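Local coordinates for FAD:protein FMN transferase (Pseudomonas stutzeri ATCC 14405 = CCUG 16156, PDB 5MGY), which probably transfers FMN from FAD onto threonine residues of target proteins in a magnesium-dependent reaction, releasing AMP, at residues V37-L49 with Y162-V176. Sequence-based numbering, arbitrary orientation.
Sequences VLHGEVEAILGQL and YAVDLVIDRLKALGV. Unlike the reference sequence in segment 37-49: Val37 (reference Met), Gly40 (reference Ser), Ile45 (reference Leu), Gln48 (reference Glu).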
ATOM      1  N   VAL A  37      10.409 -22.468  -9.182  1.00 61.97           N
ATOM      2  CA  VAL A  37      11.456 -21.891  -8.377  1.00 60.34           C
ATOM      3  C   VAL A  37      11.008 -20.515  -7.904  1.00 59.59           C
ATOM      4  O   VAL A  37      11.185 -20.174  -6.732  1.00 63.26           O
ATOM      5  CB  VAL A  37      12.704 -21.675  -9.237  1.00 61.50           C
ATOM      6  CG1 VAL A  37      13.853 -21.055  -8.422  1.00 59.00           C
ATOM      7  CG2 VAL A  37      13.074 -22.971  -9.943  1.00 63.29           C
ATOM      8  N   LEU A  38      10.474 -19.708  -8.832  1.00 53.20           N
ATOM      9  CA  LEU A  38      10.010 -18.382  -8.477  1.00 51.01           C
ATOM     10  C   LEU A  38       8.799 -18.432  -7.578  1.00 52.96           C
ATOM     11  O   LEU A  38       8.673 -17.658  -6.669  1.00 55.16           O
ATOM     12  CB  LEU A  38       9.679 -17.546  -9.694  1.00 48.04           C
ATOM     13  CG  LEU A  38      10.886 -17.234 -10.559  1.00 50.61           C
ATOM     14  CD1 LEU A  38      10.635 -16.112 -11.500  1.00 49.34           C
ATOM     15  CD2 LEU A  38      12.010 -16.755  -9.756  1.00 50.81           C
ATOM     16  N   HIS A  39       7.938 -19.393  -7.805  1.00 54.69           N
ATOM     17  CA  HIS A  39       6.779 -19.552  -6.978  1.00 54.88           C
ATOM     18  C   HIS A  39       7.208 -19.821  -5.528  1.00 55.14           C
ATOM     19  O   HIS A  39       6.636 -19.263  -4.628  1.00 55.88           O
ATOM     20  CB  HIS A  39       5.989 -20.700  -7.524  1.00 60.18           C
ATOM     21  CG  HIS A  39       4.576 -20.727  -7.095  1.00 63.88           C
ATOM     22  ND1 HIS A  39       4.197 -20.898  -5.780  1.00 70.51           N
ATOM     23  CD2 HIS A  39       3.440 -20.668  -7.818  1.00 65.87           C
ATOM     24  CE1 HIS A  39       2.880 -20.920  -5.705  1.00 70.07           C
ATOM     25  NE2 HIS A  39       2.397 -20.774  -6.930  1.00 70.22           N
ATOM     26  N   GLY A  40       8.230 -20.634  -5.327  1.00 55.83           N
ATOM     27  CA  GLY A  40       8.810 -20.830  -4.014  1.00 59.41           C
ATOM     28  C   GLY A  40       9.585 -19.631  -3.468  1.00 61.98           C
ATOM     29  O   GLY A  40       9.535 -19.401  -2.263  1.00 67.87           O
ATOM     30  N   GLU A  41      10.312 -18.889  -4.309  1.00 58.52           N
ATOM     31  CA  GLU A  41      10.950 -17.628  -3.856  1.00 61.37           C
ATOM     32  C   GLU A  41       9.906 -16.557  -3.387  1.00 54.99           C
ATOM     33  O   GLU A  41      10.094 -15.876  -2.382  1.00 53.41           O
ATOM     34  CB  GLU A  41      11.857 -17.062  -4.959  1.00 65.80           C
ATOM     35  CG  GLU A  41      13.154 -17.852  -5.182  1.00 68.97           C
ATOM     36  CD  GLU A  41      14.337 -17.358  -4.351  1.00 73.25           C
ATOM     37  OE1 GLU A  41      14.285 -16.257  -3.745  1.00 83.26           O
ATOM     38  OE2 GLU A  41      15.366 -18.048  -4.355  1.00 70.20           O
ATOM     39  N   VAL A  42       8.792 -16.501  -4.118  1.00 47.00           N
ATOM     40  CA  VAL A  42       7.731 -15.581  -3.768  1.00 48.97           C
ATOM     41  C   VAL A  42       7.028 -16.012  -2.499  1.00 50.17           C
ATOM     42  O   VAL A  42       6.546 -15.171  -1.742  1.00 52.83           O
ATOM     43  CB  VAL A  42       6.671 -15.382  -4.890  1.00 46.04           C
ATOM     44  CG1 VAL A  42       5.461 -14.588  -4.391  1.00 45.39           C
ATOM     45  CG2 VAL A  42       7.261 -14.624  -6.066  1.00 43.93           C
ATOM     46  N   GLU A  43       6.922 -17.308  -2.278  1.00 51.53           N
ATOM     47  CA  GLU A  43       6.208 -17.772  -1.108  1.00 48.78           C
ATOM     48  C   GLU A  43       7.041 -17.579   0.129  1.00 43.32           C
ATOM     49  O   GLU A  43       6.513 -17.301   1.185  1.00 40.59           O
ATOM     50  CB  GLU A  43       5.819 -19.213  -1.273  1.00 55.20           C
ATOM     51  CG  GLU A  43       4.500 -19.543  -0.581  1.00 60.85           C
ATOM     52  CD  GLU A  43       3.296 -19.266  -1.457  1.00 60.28           C
ATOM     53  OE1 GLU A  43       2.349 -18.639  -0.982  1.00 54.12           O
ATOM     54  OE2 GLU A  43       3.293 -19.705  -2.625  1.00 66.51           O
ATOM     55  N   ALA A  44       8.339 -17.716  -0.027  1.00 41.68           N
ATOM     56  CA  ALA A  44       9.270 -17.533   1.052  1.00 44.30           C
ATOM     57  C   ALA A  44       9.198 -16.119   1.545  1.00 44.21           C
ATOM     58  O   ALA A  44       9.140 -15.892   2.717  1.00 45.00           O
ATOM     59  CB  ALA A  44      10.695 -17.819   0.588  1.00 45.17           C
ATOM     60  N   ILE A  45       9.157 -15.192   0.616  1.00 44.81           N
ATOM     61  CA  ILE A  45       9.181 -13.793   0.930  1.00 43.68           C
ATOM     62  C   ILE A  45       7.941 -13.425   1.686  1.00 39.67           C
ATOM     63  O   ILE A  45       8.004 -12.652   2.616  1.00 37.26           O
ATOM     64  CB  ILE A  45       9.232 -12.987  -0.359  1.00 46.26           C
ATOM     65  CG1 ILE A  45      10.532 -13.338  -1.074  1.00 50.93           C
ATOM     66  CG2 ILE A  45       9.120 -11.475  -0.102  1.00 45.51           C
ATOM     67  CD1 ILE A  45      10.641 -12.736  -2.456  1.00 52.00           C
ATOM     68  N   LEU A  46       6.818 -13.964   1.250  1.00 37.97           N
ATOM     69  CA  LEU A  46       5.542 -13.717   1.898  1.00 40.35           C
ATOM     70  C   LEU A  46       5.444 -14.303   3.251  1.00 44.28           C
ATOM     71  O   LEU A  46       4.680 -13.829   4.058  1.00 49.65           O
ATOM     72  CB  LEU A  46       4.395 -14.253   1.069  1.00 38.99           C
ATOM     73  CG  LEU A  46       4.206 -13.452  -0.212  1.00 39.94           C
ATOM     74  CD1 LEU A  46       2.981 -13.928  -0.945  1.00 39.79           C
ATOM     75  CD2 LEU A  46       4.089 -11.947   0.086  1.00 39.61           C
ATOM     76  N   GLY A  47       6.185 -15.375   3.501  1.00 49.03           N
ATOM     77  CA  GLY A  47       6.239 -15.959   4.823  1.00 47.11           C
ATOM     78  C   GLY A  47       7.001 -15.072   5.754  1.00 43.67           C
ATOM     79  O   GLY A  47       6.591 -14.959   6.887  1.00 46.74           O
ATOM     80  N   GLN A  48       8.108 -14.492   5.302  1.00 38.65           N
ATOM     81  CA  GLN A  48       8.856 -13.636   6.160  1.00 43.92           C
ATOM     82  C   GLN A  48       8.007 -12.410   6.517  1.00 46.21           C
ATOM     83  O   GLN A  48       8.059 -11.928   7.649  1.00 50.14           O
ATOM     84  CB  GLN A  48      10.092 -13.122   5.502  1.00 46.03           C
ATOM     85  CG  GLN A  48      11.225 -14.074   5.375  1.00 49.31           C
ATOM     86  CD  GLN A  48      12.323 -13.441   4.547  1.00 51.95           C
ATOM     87  OE1 GLN A  48      12.682 -13.933   3.452  1.00 49.87           O
ATOM     88  NE2 GLN A  48      12.842 -12.292   5.039  1.00 53.41           N
ATOM     89  N   LEU A  49       7.259 -11.879   5.554  1.00 43.31           N
ATOM     90  CA  LEU A  49       6.503 -10.671   5.822  1.00 42.43           C
ATOM     91  C   LEU A  49       5.463 -10.951   6.853  1.00 42.60           C
ATOM     92  O   LEU A  49       5.275 -10.154   7.759  1.00 43.19           O
ATOM     93  CB  LEU A  49       5.852 -10.095   4.576  1.00 39.77           C
ATOM     94  CG  LEU A  49       6.818  -9.469   3.584  1.00 38.35           C
ATOM     95  CD1 LEU A  49       6.178  -9.277   2.229  1.00 38.46           C
ATOM     96  CD2 LEU A  49       7.260  -8.132   4.024  1.00 38.05           C
ATOM     97  N   TYR A 162       5.798  -3.064  -0.506  1.00 27.49           N
ATOM     98  CA  TYR A 162       7.107  -3.536  -0.111  1.00 28.54           C
ATOM     99  C   TYR A 162       7.324  -4.958  -0.655  1.00 27.57           C
ATOM    100  O   TYR A 162       8.351  -5.229  -1.266  1.00 29.26           O
ATOM    101  CB  TYR A 162       7.186  -3.522   1.396  1.00 30.16           C
ATOM    102  CG  TYR A 162       8.493  -3.971   1.956  1.00 33.21           C
ATOM    103  CD1 TYR A 162       9.677  -3.356   1.572  1.00 33.85           C
ATOM    104  CD2 TYR A 162       8.551  -5.026   2.918  1.00 36.08           C
ATOM    105  CE1 TYR A 162      10.882  -3.756   2.128  1.00 35.85           C
ATOM    106  CE2 TYR A 162       9.750  -5.432   3.484  1.00 35.40           C
ATOM    107  CZ  TYR A 162      10.908  -4.798   3.079  1.00 36.38           C
ATOM    108  OH  TYR A 162      12.097  -5.184   3.617  1.00 38.53           O
ATOM    109  N   ALA A 163       6.324  -5.818  -0.488  1.00 26.23           N
ATOM    110  CA  ALA A 163       6.349  -7.200  -0.965  1.00 27.00           C
ATOM    111  C   ALA A 163       6.634  -7.269  -2.471  1.00 28.29           C
ATOM    112  O   ALA A 163       7.407  -8.106  -2.903  1.00 31.03           O
ATOM    113  CB  ALA A 163       5.046  -7.932  -0.611  1.00 25.60           C
ATOM    114  N   VAL A 164       6.041  -6.360  -3.244  1.00 29.29           N
ATOM    115  CA  VAL A 164       6.207  -6.299  -4.682  1.00 29.53           C
ATOM    116  C   VAL A 164       7.663  -5.949  -4.982  1.00 30.44           C
ATOM    117  O   VAL A 164       8.301  -6.556  -5.861  1.00 30.69           O
ATOM    118  CB  VAL A 164       5.228  -5.249  -5.274  1.00 29.60           C
ATOM    119  CG1 VAL A 164       5.595  -4.836  -6.710  1.00 30.82           C
ATOM    120  CG2 VAL A 164       3.826  -5.803  -5.266  1.00 29.90           C
ATOM    121  N   ASP A 165       8.198  -4.973  -4.238  1.00 30.58           N
ATOM    122  CA  ASP A 165       9.552  -4.510  -4.479  1.00 29.65           C
ATOM    123  C   ASP A 165      10.500  -5.652  -4.129  1.00 31.60           C
ATOM    124  O   ASP A 165      11.382  -5.945  -4.941  1.00 35.66           O
ATOM    125  CB  ASP A 165       9.919  -3.222  -3.727  1.00 27.75           C
ATOM    126  CG  ASP A 165       9.252  -1.957  -4.286  1.00 28.21           C
ATOM    127  OD1 ASP A 165       8.901  -1.898  -5.496  1.00 29.53           O
ATOM    128  OD2 ASP A 165       9.101  -0.952  -3.515  1.00 27.95           O
ATOM    129  N   LEU A 166      10.285  -6.327  -2.994  1.00 29.91           N
ATOM    130  CA  LEU A 166      11.139  -7.464  -2.628  1.00 30.74           C
ATOM    131  C   LEU A 166      11.108  -8.598  -3.652  1.00 30.46           C
ATOM    132  O   LEU A 166      12.153  -9.125  -4.014  1.00 31.93           O
ATOM    133  CB  LEU A 166      10.845  -8.008  -1.217  1.00 29.38           C
ATOM    134  CG  LEU A 166      11.204  -7.072  -0.037  1.00 30.36           C
ATOM    135  CD1 LEU A 166      10.605  -7.662   1.261  1.00 30.53           C
ATOM    136  CD2 LEU A 166      12.708  -6.724   0.063  1.00 27.97           C
ATOM    137  N   VAL A 167       9.931  -8.957  -4.127  1.00 30.95           N
ATOM    138  CA  VAL A 167       9.831  -9.977  -5.139  1.00 33.62           C
ATOM    139  C   VAL A 167      10.603  -9.558  -6.387  1.00 35.73           C
ATOM    140  O   VAL A 167      11.331 -10.334  -6.933  1.00 37.95           O
ATOM    141  CB  VAL A 167       8.371 -10.314  -5.469  1.00 33.55           C
ATOM    142  CG1 VAL A 167       8.275 -11.182  -6.725  1.00 33.67           C
ATOM    143  CG2 VAL A 167       7.755 -11.031  -4.280  1.00 32.95           C
ATOM    144  N   ILE A 168      10.478  -8.315  -6.802  1.00 39.69           N
ATOM    145  CA  ILE A 168      11.253  -7.829  -7.946  1.00 40.84           C
ATOM    146  C   ILE A 168      12.784  -7.848  -7.722  1.00 40.80           C
ATOM    147  O   ILE A 168      13.531  -8.145  -8.627  1.00 44.73           O
ATOM    148  CB  ILE A 168      10.748  -6.450  -8.399  1.00 41.10           C
ATOM    149  CG1 ILE A 168       9.375  -6.616  -9.044  1.00 41.86           C
ATOM    150  CG2 ILE A 168      11.694  -5.793  -9.402  1.00 40.95           C
ATOM    151  CD1 ILE A 168       8.656  -5.303  -9.354  1.00 42.56           C
ATOM    152  N   ASP A 169      13.278  -7.525  -6.552  1.00 42.98           N
ATOM    153  CA  ASP A 169      14.722  -7.615  -6.349  1.00 46.08           C
ATOM    154  C   ASP A 169      15.186  -9.056  -6.617  1.00 45.99           C
ATOM    155  O   ASP A 169      16.253  -9.269  -7.197  1.00 44.25           O
ATOM    156  CB  ASP A 169      15.134  -7.143  -4.946  1.00 46.35           C
ATOM    157  CG  ASP A 169      14.883  -5.628  -4.727  1.00 50.83           C
ATOM    158  OD1 ASP A 169      14.726  -4.856  -5.704  1.00 56.69           O
ATOM    159  OD2 ASP A 169      14.822  -5.179  -3.554  1.00 53.77           O
ATOM    160  N   ARG A 170      14.358 -10.022  -6.219  1.00 46.95           N
ATOM    161  CA  ARG A 170      14.680 -11.435  -6.360  1.00 50.84           C
ATOM    162  C   ARG A 170      14.613 -11.981  -7.736  1.00 49.60           C
ATOM    163  O   ARG A 170      15.407 -12.849  -8.058  1.00 52.28           O
ATOM    164  CB  ARG A 170      13.783 -12.322  -5.519  1.00 54.43           C
ATOM    165  CG  ARG A 170      14.254 -12.413  -4.081  1.00 62.83           C
ATOM    166  CD  ARG A 170      15.686 -12.920  -3.910  1.00 66.06           C
ATOM    167  NE  ARG A 170      15.895 -14.295  -4.391  1.00 67.99           N
ATOM    168  CZ  ARG A 170      17.101 -14.862  -4.549  1.00 68.81           C
ATOM    169  NH1 ARG A 170      18.204 -14.144  -4.306  1.00 69.99           N
ATOM    170  NH2 ARG A 170      17.211 -16.130  -4.975  1.00 62.32           N
ATOM    171  N   LEU A 171      13.623 -11.549  -8.511  1.00 45.70           N
ATOM    172  CA  LEU A 171      13.541 -11.891  -9.917  1.00 41.47           C
ATOM    173  C   LEU A 171      14.726 -11.297 -10.661  1.00 40.89           C
ATOM    174  O   LEU A 171      15.256 -11.956 -11.536  1.00 39.18           O
ATOM    175  CB  LEU A 171      12.250 -11.378 -10.551  1.00 40.11           C
ATOM    176  CG  LEU A 171      10.911 -11.780  -9.986  1.00 39.00           C
ATOM    177  CD1 LEU A 171       9.875 -11.478 -11.038  1.00 40.39           C
ATOM    178  CD2 LEU A 171      10.865 -13.234  -9.609  1.00 39.06           C
ATOM    179  N   LYS A 172      15.124 -10.065 -10.323  1.00 41.36           N
ATOM    180  CA  LYS A 172      16.284  -9.436 -10.937  1.00 41.99           C
ATOM    181  C   LYS A 172      17.522 -10.190 -10.548  1.00 41.22           C
ATOM    182  O   LYS A 172      18.344 -10.497 -11.393  1.00 42.99           O
ATOM    183  CB  LYS A 172      16.434  -7.968 -10.582  1.00 43.20           C
ATOM    184  CG  LYS A 172      15.505  -7.089 -11.371  1.00 47.20           C
ATOM    185  CD  LYS A 172      15.604  -5.597 -11.035  1.00 49.05           C
ATOM    186  CE  LYS A 172      14.436  -4.929 -11.763  1.00 54.44           C
ATOM    187  NZ  LYS A 172      14.536  -3.461 -11.794  1.00 60.44           N
ATOM    188  N   ALA A 173      17.643 -10.533  -9.287  1.00 41.37           N
ATOM    189  CA  ALA A 173      18.838 -11.226  -8.838  1.00 45.55           C
ATOM    190  C   ALA A 173      19.016 -12.602  -9.547  1.00 47.75           C
ATOM    191  O   ALA A 173      20.138 -13.017  -9.856  1.00 49.60           O
ATOM    192  CB  ALA A 173      18.839 -11.350  -7.313  1.00 44.87           C
ATOM    193  N   LEU A 174      17.898 -13.246  -9.856  1.00 50.11           N
ATOM    194  CA  LEU A 174      17.871 -14.486 -10.614  1.00 51.61           C
ATOM    195  C   LEU A 174      17.852 -14.287 -12.126  1.00 52.99           C
ATOM    196  O   LEU A 174      17.477 -15.194 -12.838  1.00 54.92           O
ATOM    197  CB  LEU A 174      16.638 -15.304 -10.219  1.00 53.03           C
ATOM    198  CG  LEU A 174      16.579 -15.799  -8.784  1.00 57.66           C
ATOM    199  CD1 LEU A 174      15.304 -16.586  -8.560  1.00 58.06           C
ATOM    200  CD2 LEU A 174      17.761 -16.675  -8.429  1.00 60.82           C
ATOM    201  N   GLY A 175      18.243 -13.125 -12.637  1.00 56.79           N
ATOM    202  CA  GLY A 175      18.399 -12.939 -14.101  1.00 59.62           C
ATOM    203  C   GLY A 175      17.218 -12.442 -14.918  1.00 58.55           C
ATOM    204  O   GLY A 175      17.439 -12.077 -16.066  1.00 65.74           O
ATOM    205  N   VAL A 176      16.007 -12.381 -14.337  1.00 52.84           N
ATOM    206  CA  VAL A 176      14.767 -11.995 -15.067  1.00 47.58           C
ATOM    207  C   VAL A 176      14.783 -10.505 -15.402  1.00 42.99           C
ATOM    208  O   VAL A 176      15.188  -9.672 -14.616  1.00 39.71           O
ATOM    209  CB  VAL A 176      13.503 -12.351 -14.241  1.00 49.15           C
ATOM    210  CG1 VAL A 176      12.211 -11.949 -14.936  1.00 49.10           C
ATOM    211  CG2 VAL A 176      13.464 -13.836 -13.905  1.00 50.23           C
TER
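Arg170 grips Glu41 side-on with two nitrogens, NE bonding OE1 at 2.6 Å and NH2 bonding OE2 at 2.7 Å. The carboxylate and guanidinium planes lie 23° apart, yet both donors come from above the carboxylate plane and both bonds are bent. Bends at chi2 and chi3 (-63°) turn NE and the guanidinium of Arg170 to Glu41, while Arg170 CG lies 4.0 Å from Ile45 CD1. With an alanine in place of Arg170, the Glu41 carboxylate would probably be left without its charge partner, and Ile45 CD1 would lose its contact with CG.

Next to the bridge, apolar side chains line the rest of the interface. Ile45 lays CD1 against Val167 CG2 and CG2 against Leu166 CB, while Val42 CG2 meets Val167 CG1 at 3.6 Å. Toward the start of segment 37-49, the Leu38 methyls touch Leu171 CD2 and Leu174 CD1, the latter just where helix 159-173 ends in a Schellman motif with Gly175 at C-prime. At the other end Leu49 packs CD1 on Ala163 CB and brings CD2 to the Tyr162 ring edge, 3.5 Å from Tyr162 CD2. Leu166 CD1 lies over one face of this ring, whose OH is hydrogen-bonded to Glu82. The Tyr162 side chain is about 7 Å from that of Asp271, a magnesium ligand, so this end lies near the metal site.

The axes of 37-49 and 162-173 run roughly antiparallel (142°) and come within 10.0 Å. Helix 35-53 rests Leu38, Val42 and Leu46 on strand 21-28, helix 159-173 sets Ala163 and Ile168 on adjacent strand 179-183, and helix 78-93 meets Leu49 and Tyr162 through Met79.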